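Local coordinates for epidermal growth factor receptor pathway substrate 8-like protein 1 (Mus musculus, PDB 2CY5), which contains a phosphotyrosine-binding (PTB) domain and, being related to EPS8, probably takes part in signal transduction downstream of the epidermal growth factor receptor, at residues H12-V17 with V46-M51; V17-G22 with V109-G114; R90-L95 with Q113-G118. All coordinates share one frame; numbering follows the deposited sequence.

Contact 1: residues H12-V17 with V46-M51; sequences HVNHLV and VWAQEM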
loop_
_atom_site.group_PDB
_atom_site.type_symbol
_atom_site.label_atom_id
_atom_site.label_comp_id
_atom_site.label_asym_id
_atom_site.label_seq_id
_atom_site.Cartn_x
_atom_site.Cartn_y
_atom_site.Cartn_z
ATOM N N HIS A 12 -8.027 8.478 -17.967
ATOM C CA HIS A 12 -6.607 8.710 -17.771
ATOM C C HIS A 12 -6.497 9.771 -16.657
ATOM O O HIS A 12 -7.251 10.771 -16.657
ATOM C CB HIS A 12 -5.961 9.245 -19.002
ATOM C CG HIS A 12 -5.862 8.221 -20.090
ATOM N ND1 HIS A 12 -4.658 7.664 -20.469
ATOM C CD2 HIS A 12 -6.824 7.591 -20.800
ATOM C CE1 HIS A 12 -4.897 6.737 -21.370
ATOM N NE2 HIS A 12 -6.202 6.674 -21.586
ATOM N N VAL A 13 -5.580 9.530 -15.684
ATOM C CA VAL A 13 -5.402 10.533 -14.660
ATOM C C VAL A 13 -3.893 10.604 -14.389
ATOM O O VAL A 13 -3.172 9.716 -14.821
ATOM C CB VAL A 13 -6.094 10.060 -13.293
ATOM C CG1 VAL A 13 -7.596 9.876 -13.521
ATOM C CG2 VAL A 13 -5.446 8.786 -12.855
ATOM N N ASN A 14 -3.512 11.560 -13.564
ATOM C CA ASN A 14 -2.122 11.627 -13.066
ATOM C C ASN A 14 -2.201 11.346 -11.571
ATOM O O ASN A 14 -2.813 12.101 -10.797
ATOM C CB ASN A 14 -1.617 13.101 -13.209
ATOM C CG ASN A 14 -1.198 13.411 -14.689
ATOM O OD1 ASN A 14 -0.895 12.568 -15.380
ATOM N ND2 ASN A 14 -1.258 14.605 -15.078
ATOM N N HIS A 15 -1.506 10.339 -11.137
ATOM C CA HIS A 15 -1.497 10.148 -9.666
ATOM C C HIS A 15 -0.578 11.215 -9.090
ATOM O O HIS A 15 0.530 11.467 -9.655
ATOM C CB HIS A 15 -0.927 8.729 -9.451
ATOM C CG HIS A 15 -0.594 8.514 -8.002
ATOM N ND1 HIS A 15 0.684 8.731 -7.460
ATOM C CD2 HIS A 15 -1.388 8.166 -6.953
ATOM C CE1 HIS A 15 0.642 8.527 -6.147
ATOM N NE2 HIS A 15 -0.601 8.175 -5.808
ATOM N N LEU A 16 -0.932 11.889 -8.034
ATOM C CA LEU A 16 -0.055 12.905 -7.488
ATOM C C LEU A 16 0.648 12.369 -6.213
ATOM O O LEU A 16 1.826 12.544 -6.133
ATOM C CB LEU A 16 -0.829 14.116 -7.058
ATOM C CG LEU A 16 -1.571 14.738 -8.302
ATOM C CD1 LEU A 16 -2.259 16.069 -7.776
ATOM C CD2 LEU A 16 -0.492 15.143 -9.331
ATOM N N VAL A 17 -0.065 11.800 -5.232
ATOM C CA VAL A 17 0.603 11.348 -3.970
ATOM C C VAL A 17 -0.374 10.375 -3.227
ATOM O O VAL A 17 -1.614 10.394 -3.490
ATOM C CB VAL A 17 0.800 12.657 -3.019
ATOM C CG1 VAL A 17 -0.470 13.040 -2.240
ATOM C CG2 VAL A 17 1.884 12.289 -1.993
ATOM N N VAL A 46 5.707 15.738 -4.517
ATOM C CA VAL A 46 4.592 15.385 -5.392
ATOM C C VAL A 46 5.071 15.345 -6.801
ATOM O O VAL A 46 5.551 16.363 -7.275
ATOM C CB VAL A 46 3.493 16.455 -5.201
ATOM C CG1 VAL A 46 2.312 16.242 -6.172
ATOM C CG2 VAL A 46 2.967 16.409 -3.738
ATOM N N TRP A 47 4.945 14.237 -7.499
ATOM C CA TRP A 47 5.355 14.191 -8.901
ATOM C C TRP A 47 4.270 13.386 -9.662
ATOM O O TRP A 47 4.007 12.249 -9.339
ATOM C CB TRP A 47 6.744 13.492 -9.104
ATOM C CG TRP A 47 7.847 14.287 -8.394
ATOM C CD1 TRP A 47 8.155 14.245 -7.010
ATOM C CD2 TRP A 47 8.621 15.398 -8.926
ATOM N NE1 TRP A 47 9.046 15.276 -6.678
ATOM C CE2 TRP A 47 9.351 15.982 -7.800
ATOM C CE3 TRP A 47 8.778 15.951 -10.209
ATOM C CZ2 TRP A 47 10.215 17.103 -7.962
ATOM C CZ3 TRP A 47 9.650 17.077 -10.357
ATOM C CH2 TRP A 47 10.356 17.627 -9.234
ATOM N N ALA A 48 3.659 14.051 -10.637
ATOM C CA ALA A 48 2.577 13.532 -11.471
ATOM C C ALA A 48 2.973 12.353 -12.284
ATOM O O ALA A 48 3.977 12.329 -13.050
ATOM C CB ALA A 48 2.007 14.708 -12.354
ATOM N N GLN A 49 2.227 11.304 -12.133
ATOM C CA GLN A 49 2.533 10.089 -12.894
ATOM C C GLN A 49 1.317 9.688 -13.602
ATOM O O GLN A 49 0.303 9.429 -12.946
ATOM C CB GLN A 49 2.975 8.994 -11.960
ATOM C CG GLN A 49 3.206 7.665 -12.644
ATOM C CD GLN A 49 3.877 6.633 -11.680
ATOM O OE1 GLN A 49 4.824 6.981 -10.945
ATOM N NE2 GLN A 49 3.406 5.364 -11.699
ATOM N N GLU A 50 1.372 9.489 -14.938
ATOM C CA GLU A 50 0.146 9.198 -15.669
ATOM C C GLU A 50 -0.290 7.788 -15.469
ATOM O O GLU A 50 0.480 6.879 -15.426
ATOM C CB GLU A 50 0.285 9.548 -17.198
ATOM C CG GLU A 50 -1.156 9.456 -17.859
ATOM C CD GLU A 50 -1.123 9.830 -19.379
ATOM O OE1 GLU A 50 -0.645 10.955 -19.628
ATOM O OE2 GLU A 50 -1.551 9.028 -20.259
HETATM N N MSE A 51 -1.596 7.576 -15.278
HETATM C CA MSE A 51 -2.086 6.234 -15.053
HETATM C C MSE A 51 -3.502 6.134 -15.617
HETATM O O MSE A 51 -4.211 7.121 -15.821
HETATM C CB MSE A 51 -2.256 5.969 -13.515
HETATM C CG MSE A 51 -1.060 5.542 -12.792
HETATM SE SE MSE A 51 -1.535 5.298 -10.888
HETATM C CE MSE A 51 0.435 5.048 -10.524
HETATM O O HOH W 1 -0.461 13.748 -17.827
HETATM O O HOH W 2 2.978 9.848 -8.592
#

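Contact 2: residues V17-G22 with V109-G114; sequences VTFCLG and VHFFQG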
loop_
_atom_site.group_PDB
_atom_site.type_symbol
_atom_site.label_atom_id
_atom_site.label_comp_id
_atom_site.label_asym_id
_atom_site.label_seq_id
_atom_site.Cartn_x
_atom_site.Cartn_y
_atom_site.Cartn_z
ATOM N N VAL A 17 -0.065 11.800 -5.232
ATOM C CA VAL A 17 0.603 11.348 -3.970
ATOM C C VAL A 17 -0.374 10.375 -3.227
ATOM O O VAL A 17 -1.614 10.394 -3.490
ATOM C CB VAL A 17 0.800 12.657 -3.019
ATOM C CG1 VAL A 17 -0.470 13.040 -2.240
ATOM C CG2 VAL A 17 1.884 12.289 -1.993
ATOM N N THR A 18 0.176 9.432 -2.441
ATOM C CA THR A 18 -0.579 8.582 -1.563
ATOM C C THR A 18 0.122 8.762 -0.193
ATOM O O THR A 18 1.412 8.682 -0.134
ATOM C CB THR A 18 -0.452 7.206 -2.002
ATOM O OG1 THR A 18 -1.132 6.997 -3.258
ATOM C CG2 THR A 18 -1.068 6.263 -0.906
ATOM N N PHE A 19 -0.584 9.010 0.889
ATOM C CA PHE A 19 0.057 9.128 2.183
ATOM C C PHE A 19 -0.844 8.526 3.240
ATOM O O PHE A 19 -2.078 8.450 3.029
ATOM C CB PHE A 19 0.453 10.620 2.460
ATOM C CG PHE A 19 -0.715 11.584 2.631
ATOM C CD1 PHE A 19 -1.483 11.563 3.744
ATOM C CD2 PHE A 19 -0.980 12.514 1.587
ATOM C CE1 PHE A 19 -2.595 12.488 3.886
ATOM C CE2 PHE A 19 -2.066 13.445 1.690
ATOM C CZ PHE A 19 -2.863 13.433 2.812
ATOM N N CYS A 20 -0.280 8.036 4.350
ATOM C CA CYS A 20 -1.069 7.297 5.372
ATOM C C CYS A 20 -1.728 8.347 6.236
ATOM O O CYS A 20 -1.194 9.468 6.465
ATOM C CB CYS A 20 -0.083 6.424 6.360
ATOM S SG CYS A 20 0.840 5.431 5.051
ATOM N N LEU A 21 -2.844 7.959 6.743
ATOM C CA LEU A 21 -3.611 8.867 7.678
ATOM C C LEU A 21 -3.552 8.313 9.075
ATOM O O LEU A 21 -4.085 7.276 9.294
ATOM C CB LEU A 21 -5.118 8.925 7.464
ATOM C CG LEU A 21 -5.621 9.725 6.360
ATOM C CD1 LEU A 21 -7.108 9.730 6.358
ATOM C CD2 LEU A 21 -5.145 11.177 6.603
ATOM N N GLY A 22 -2.984 9.025 10.006
ATOM C CA GLY A 22 -2.934 8.546 11.392
ATOM C C GLY A 22 -3.880 9.393 12.268
ATOM O O GLY A 22 -4.067 10.577 11.979
ATOM N N VAL A 109 -4.696 8.151 2.033
ATOM C CA VAL A 109 -5.315 9.145 1.163
ATOM C C VAL A 109 -4.605 9.058 -0.212
ATOM O O VAL A 109 -3.364 9.151 -0.246
ATOM C CB VAL A 109 -5.107 10.514 1.742
ATOM C CG1 VAL A 109 -5.476 11.601 0.623
ATOM C CG2 VAL A 109 -5.955 10.564 3.052
ATOM N N HIS A 110 -5.339 8.896 -1.302
ATOM C CA HIS A 110 -4.705 8.928 -2.621
ATOM C C HIS A 110 -5.276 10.236 -3.387
ATOM O O HIS A 110 -6.521 10.491 -3.405
ATOM C CB HIS A 110 -5.116 7.750 -3.424
ATOM C CG HIS A 110 -4.822 6.406 -2.804
ATOM N ND1 HIS A 110 -3.596 5.782 -2.955
ATOM C CD2 HIS A 110 -5.578 5.583 -2.012
ATOM C CE1 HIS A 110 -3.613 4.644 -2.255
ATOM N NE2 HIS A 110 -4.790 4.504 -1.669
ATOM N N PHE A 111 -4.395 11.043 -3.965
ATOM C CA PHE A 111 -4.841 12.204 -4.753
ATOM C C PHE A 111 -4.452 11.984 -6.215
ATOM O O PHE A 111 -3.260 11.614 -6.556
ATOM C CB PHE A 111 -4.145 13.472 -4.283
ATOM C CG PHE A 111 -4.823 14.193 -3.186
ATOM C CD1 PHE A 111 -5.942 14.922 -3.413
ATOM C CD2 PHE A 111 -4.259 14.177 -1.904
ATOM C CE1 PHE A 111 -6.533 15.692 -2.407
ATOM C CE2 PHE A 111 -4.824 14.939 -0.848
ATOM C CZ PHE A 111 -5.982 15.739 -1.076
ATOM N N PHE A 112 -5.436 12.313 -7.106
ATOM C CA PHE A 112 -5.250 12.208 -8.579
ATOM C C PHE A 112 -5.721 13.473 -9.211
ATOM O O PHE A 112 -6.590 14.161 -8.690
ATOM C CB PHE A 112 -6.019 11.024 -9.182
ATOM C CG PHE A 112 -5.709 9.710 -8.544
ATOM C CD1 PHE A 112 -6.416 9.282 -7.370
ATOM C CD2 PHE A 112 -4.841 8.839 -9.116
ATOM C CE1 PHE A 112 -6.268 7.975 -6.830
ATOM C CE2 PHE A 112 -4.629 7.466 -8.582
ATOM C CZ PHE A 112 -5.373 7.037 -7.438
ATOM N N GLN A 113 -5.043 13.850 -10.281
ATOM C CA GLN A 113 -5.359 15.099 -11.036
ATOM C C GLN A 113 -6.120 14.575 -12.201
ATOM O O GLN A 113 -5.743 13.609 -12.847
ATOM C CB GLN A 113 -4.110 15.667 -11.604
ATOM C CG GLN A 113 -4.285 16.916 -12.284
ATOM C CD GLN A 113 -2.924 17.469 -12.589
ATOM O OE1 GLN A 113 -1.987 16.775 -13.132
ATOM N NE2 GLN A 113 -2.778 18.719 -12.232
ATOM N N GLY A 114 -7.239 15.180 -12.534
ATOM C CA GLY A 114 -7.975 14.567 -13.636
ATOM C C GLY A 114 -7.407 15.290 -14.872
ATOM O O GLY A 114 -6.781 16.346 -14.692
#

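Contact 3: residues R90-L95 with Q113-G118; sequences RSRSLL and QGLLLG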
loop_
_atom_site.group_PDB
_atom_site.type_symbol
_atom_site.label_atom_id
_atom_site.label_comp_id
_atom_site.label_asym_id
_atom_site.label_seq_id
_atom_site.Cartn_x
_atom_site.Cartn_y
_atom_site.Cartn_z
ATOM N N ARG A 90 -5.609 26.717 -7.610
ATOM C CA ARG A 90 -5.549 25.716 -8.640
ATOM C C ARG A 90 -6.840 25.894 -9.418
ATOM O O ARG A 90 -7.899 26.136 -8.821
ATOM C CB ARG A 90 -5.451 24.356 -7.980
ATOM C CG ARG A 90 -4.360 23.450 -8.532
ATOM C CD ARG A 90 -4.006 22.396 -7.461
ATOM N NE ARG A 90 -2.960 21.448 -7.863
ATOM C CZ ARG A 90 -2.206 20.780 -6.993
ATOM N NH1 ARG A 90 -2.420 20.982 -5.684
ATOM N NH2 ARG A 90 -1.212 19.972 -7.417
ATOM N N SER A 91 -6.726 25.855 -10.745
ATOM C CA SER A 91 -7.885 26.012 -11.629
ATOM C C SER A 91 -8.602 24.649 -11.849
ATOM O O SER A 91 -9.685 24.629 -12.422
ATOM C CB SER A 91 -7.421 26.543 -12.977
ATOM O OG SER A 91 -6.626 25.558 -13.634
ATOM N N ARG A 92 -7.962 23.544 -11.381
ATOM C CA ARG A 92 -8.426 22.118 -11.456
ATOM C C ARG A 92 -8.909 21.381 -10.275
ATOM O O ARG A 92 -8.452 21.538 -9.159
ATOM C CB ARG A 92 -7.374 21.209 -11.983
ATOM C CG ARG A 92 -7.163 21.310 -13.335
ATOM C CD ARG A 92 -6.672 20.031 -13.774
ATOM N NE ARG A 92 -5.553 20.214 -14.672
ATOM C CZ ARG A 92 -4.979 19.194 -15.289
ATOM N NH1 ARG A 92 -5.438 17.995 -15.095
ATOM N NH2 ARG A 92 -3.931 19.342 -16.068
ATOM N N SER A 93 -9.571 20.311 -10.665
ATOM C CA SER A 93 -10.163 19.472 -9.675
ATOM C C SER A 93 -9.221 18.270 -9.307
ATOM O O SER A 93 -8.503 17.720 -10.115
ATOM C CB SER A 93 -11.550 19.021 -10.216
ATOM O OG SER A 93 -12.539 18.805 -9.176
ATOM N N LEU A 94 -9.143 17.944 -8.044
ATOM C CA LEU A 94 -8.392 16.745 -7.696
ATOM C C LEU A 94 -9.459 15.667 -7.318
ATOM O O LEU A 94 -10.502 15.964 -6.699
ATOM C CB LEU A 94 -7.629 17.025 -6.448
ATOM C CG LEU A 94 -6.576 18.157 -6.773
ATOM C CD1 LEU A 94 -5.781 18.331 -5.491
ATOM C CD2 LEU A 94 -5.657 17.797 -8.026
ATOM N N LEU A 95 -9.118 14.422 -7.590
ATOM C CA LEU A 95 -9.925 13.327 -7.202
ATOM C C LEU A 95 -9.265 12.777 -5.852
ATOM O O LEU A 95 -8.047 12.463 -5.784
ATOM C CB LEU A 95 -9.831 12.226 -8.243
ATOM C CG LEU A 95 -10.562 10.960 -7.677
ATOM C CD1 LEU A 95 -12.094 11.131 -7.574
ATOM C CD2 LEU A 95 -10.314 9.679 -8.703
ATOM N N GLN A 113 -5.043 13.850 -10.281
ATOM C CA GLN A 113 -5.359 15.099 -11.036
ATOM C C GLN A 113 -6.120 14.575 -12.201
ATOM O O GLN A 113 -5.743 13.609 -12.847
ATOM C CB GLN A 113 -4.110 15.667 -11.604
ATOM C CG GLN A 113 -4.285 16.916 -12.284
ATOM C CD GLN A 113 -2.924 17.469 -12.589
ATOM O OE1 GLN A 113 -1.987 16.775 -13.132
ATOM N NE2 GLN A 113 -2.778 18.719 -12.232
ATOM N N GLY A 114 -7.239 15.180 -12.534
ATOM C CA GLY A 114 -7.975 14.567 -13.636
ATOM C C GLY A 114 -7.407 15.290 -14.872
ATOM O O GLY A 114 -6.781 16.346 -14.692
ATOM N N LEU A 115 -7.572 14.722 -16.075
ATOM C CA LEU A 115 -7.148 15.460 -17.248
ATOM C C LEU A 115 -8.431 16.059 -17.960
ATOM O O LEU A 115 -9.215 16.831 -17.397
ATOM C CB LEU A 115 -6.444 14.504 -18.139
ATOM C CG LEU A 115 -5.310 13.821 -17.257
ATOM C CD1 LEU A 115 -4.621 12.637 -17.959
ATOM C CD2 LEU A 115 -4.271 14.992 -17.038
ATOM N N LEU A 116 -8.669 15.611 -19.176
ATOM C CA LEU A 116 -9.826 16.227 -19.895
ATOM C C LEU A 116 -11.206 15.945 -19.205
ATOM O O LEU A 116 -12.046 16.838 -19.118
ATOM C CB LEU A 116 -9.820 15.727 -21.372
ATOM C CG LEU A 116 -10.799 16.529 -22.257
ATOM C CD1 LEU A 116 -10.582 18.042 -22.382
ATOM C CD2 LEU A 116 -10.473 15.897 -23.640
ATOM N N LEU A 117 -11.379 14.747 -18.660
ATOM C CA LEU A 117 -12.594 14.393 -17.974
ATOM C C LEU A 117 -12.765 14.914 -16.546
ATOM O O LEU A 117 -13.804 14.748 -16.007
ATOM C CB LEU A 117 -12.835 12.874 -18.085
ATOM C CG LEU A 117 -13.039 12.518 -19.597
ATOM C CD1 LEU A 117 -13.114 11.024 -19.873
ATOM C CD2 LEU A 117 -14.416 13.179 -20.094
ATOM N N GLY A 118 -11.840 15.640 -15.976
ATOM C CA GLY A 118 -12.027 16.222 -14.634
ATOM C C GLY A 118 -12.160 15.119 -13.580
ATOM O O GLY A 118 -12.359 13.936 -13.891
#

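Contact 1: residues H12-V17 with V46-M51
Met51, present as selenomethionine, and His15 meet on one face of an antiparallel strand pair, and they bury more surface here than any other two residues. The SE atom of Met51 lies 3.8 Å from CB of His15, and its CE also approaches that CB, so the extended chain packs on the root of the histidine. It reaches the imidazole only obliquely, with SE 51° off the ring normal.

The ring itself swings away from Gln49 and Met51, its CG anti to the backbone N (chi1 168°), and Val17 N sits over one of its faces, offset toward the rim. NE2 is hydrogen-bonded to Thr18 OG1. ND1 lies 2.8 Å from a water in the ring plane; the same water donates to the carbonyl oxygens of His15 and Trp47, which, with the NE2 bond, probably limits the ring's rotation.

Paired backbone bonds join the strands: Val13 N to Met51 O (2.8 Å) and back, then His15 N to Gln49 O (2.7 Å) and back. Asn14 and Glu50, the non-hydrogen-bonded pair between them, point to the opposite face, where a second water donates to Asn14 OD1 and, weakly, to Glu50 OE1. Asn14 ND2 is hydrogen-bonded to Gln113 OE1 on strand 108-114.

Before Gln49, where 46-48 is not yet strand, apolar packing takes over. Leu16 CB meets Val46 CG1 at 3.9 Å, while its CD2 rests against Ala48 CB, also at 3.9 Å. Leu16 and Val17 both face Phe111, forming a classic beta bulge in a PTB-domain strand.

Strand 9-20 thus has strand 49-55 on one flank and strand 108-114 on the other, whose Phe112 meets His15 edge-to-face, while Val17 and Val46 both rest on Met40 of helix 30-42.

Contact 2: residues V17-G22 with V109-G114
Phe19 and Val109 lie side by side as a hydrogen-bonded antiparallel pair, where the first and last strands of the PTB-domain sheet, 9-20 and 108-114, join. The phenylalanine takes the crowded position, CG between its backbone N and carbonyl carbon (chi1 67°), and the ring is presented face-on to the valine. Val109 CB stands 4.0 Å from the ring centroid, 19° off the normal, a CH-pi contact offset toward the rim. Of the valine methyls, CG1 follows the ring at CZ and CE2, whereas CG2 touches CE1 and also meets Leu21 CG at 3.4 Å, tighter than usual van der Waals contact.

Farther along the same face, Phe111 receives two neighbours at its ring edge: Val17 CG1 at CD2 (4.0 Å) and Phe19 CE2 at its own CE2 (4.0 Å).

Between these pairs Thr18 and His110 point to the other face. With OG1 beside its backbone N and CG2 anti to it, Thr18 brings both branches to the imidazole; OG1 is hydrogen-bonded to His110 ND1 at 2.8 Å, close to the ring plane, and CG2 packs on ND1 and CE1. OG1 is also bonded to His15 NE2, so two histidines hold one buried hydroxyl.

Backbone bonds keep the strands in step, Val109 N to Phe19 O at 2.8 Å being one. Cys20, next along, forms a disulfide with Cys20 of the second subunit. In the fold, Val17 and Phe19 rest against Met40 of helix 30-42, and strand 108-114 is flanked on its other side by strand 94-99.

Contact 3: residues R90-L95 with Q113-G118
Leu94 and Gln113 face each other as a non-hydrogen-bonded antiparallel pair at the open end of the beta hairpin formed by strands 94-99 and 108-114, part of the PTB-domain sheet. The glutamine side chain is a useful worked example of how one residue can join three neighbours.

Its CB lies 4.4 Å from Leu94 CD2, a loose apolar contact at the root; the same methyl is 4.1 Å from Gln113 CA. CG stands anti to the backbone N (chi1 -176°), which starts the extended chain toward Arg92, and lies 3.8 Å from Arg92 CZ. CD and NE2 lie against the same group: CD is 3.8 Å from Arg92 CZ, and NE2, also 3.8 Å from CZ, stands over the centre of the guanidinium. The amide and guanidinium planes are only 21° apart, so the two flat groups stack although their side chains cross at about a right angle. The exact pose of the guanidinium is nevertheless uncertain, because NH1 of Arg92 runs too close to Gly114 O in the model. At the tip, OE1 accepts a hydrogen bond from Asn14 ND2 on strand 9-20. An alanine in place of Gln113 would probably leave Asn14 ND2 without this acceptor and the Arg92 guanidinium without its stacking partner, freer to turn.

Leu94 packs on Leu37 of helix 30-42 and Leu95 on Ile122 of helix 118-133. Gly114 N is buried here with no partner in the model.

Beyond the hairpin the backbone bends sharply. Gly114 comes so near to the returning chain that a CB on it would strike Gly118 C. The bend is a type I turn from Leu115 to Gly118, closed by a hydrogen bond from Gly118 N to Leu115 O at 3.2 Å.

In the fold
Strand 9-20 leaves the N terminus and serves both of the first two contacts, which share Val17. Contact 1 closes the loop that carries helix 30-42, bringing the chain back at 46-51. Contact 2 closes a much longer one, returning only at 109-114 after most of the sheet has been laid down. Because their segments alternate along the chain, these two loops cross, and strand 9-20 ends up between strands 49-55 and 108-114. Contact 3 opens after contact 1 has closed, starts within the loop of contact 2 and runs past its end, sharing Gln113 and Gly114 with it. It joins the mouth of the last hairpin to the approach to helix 118-133.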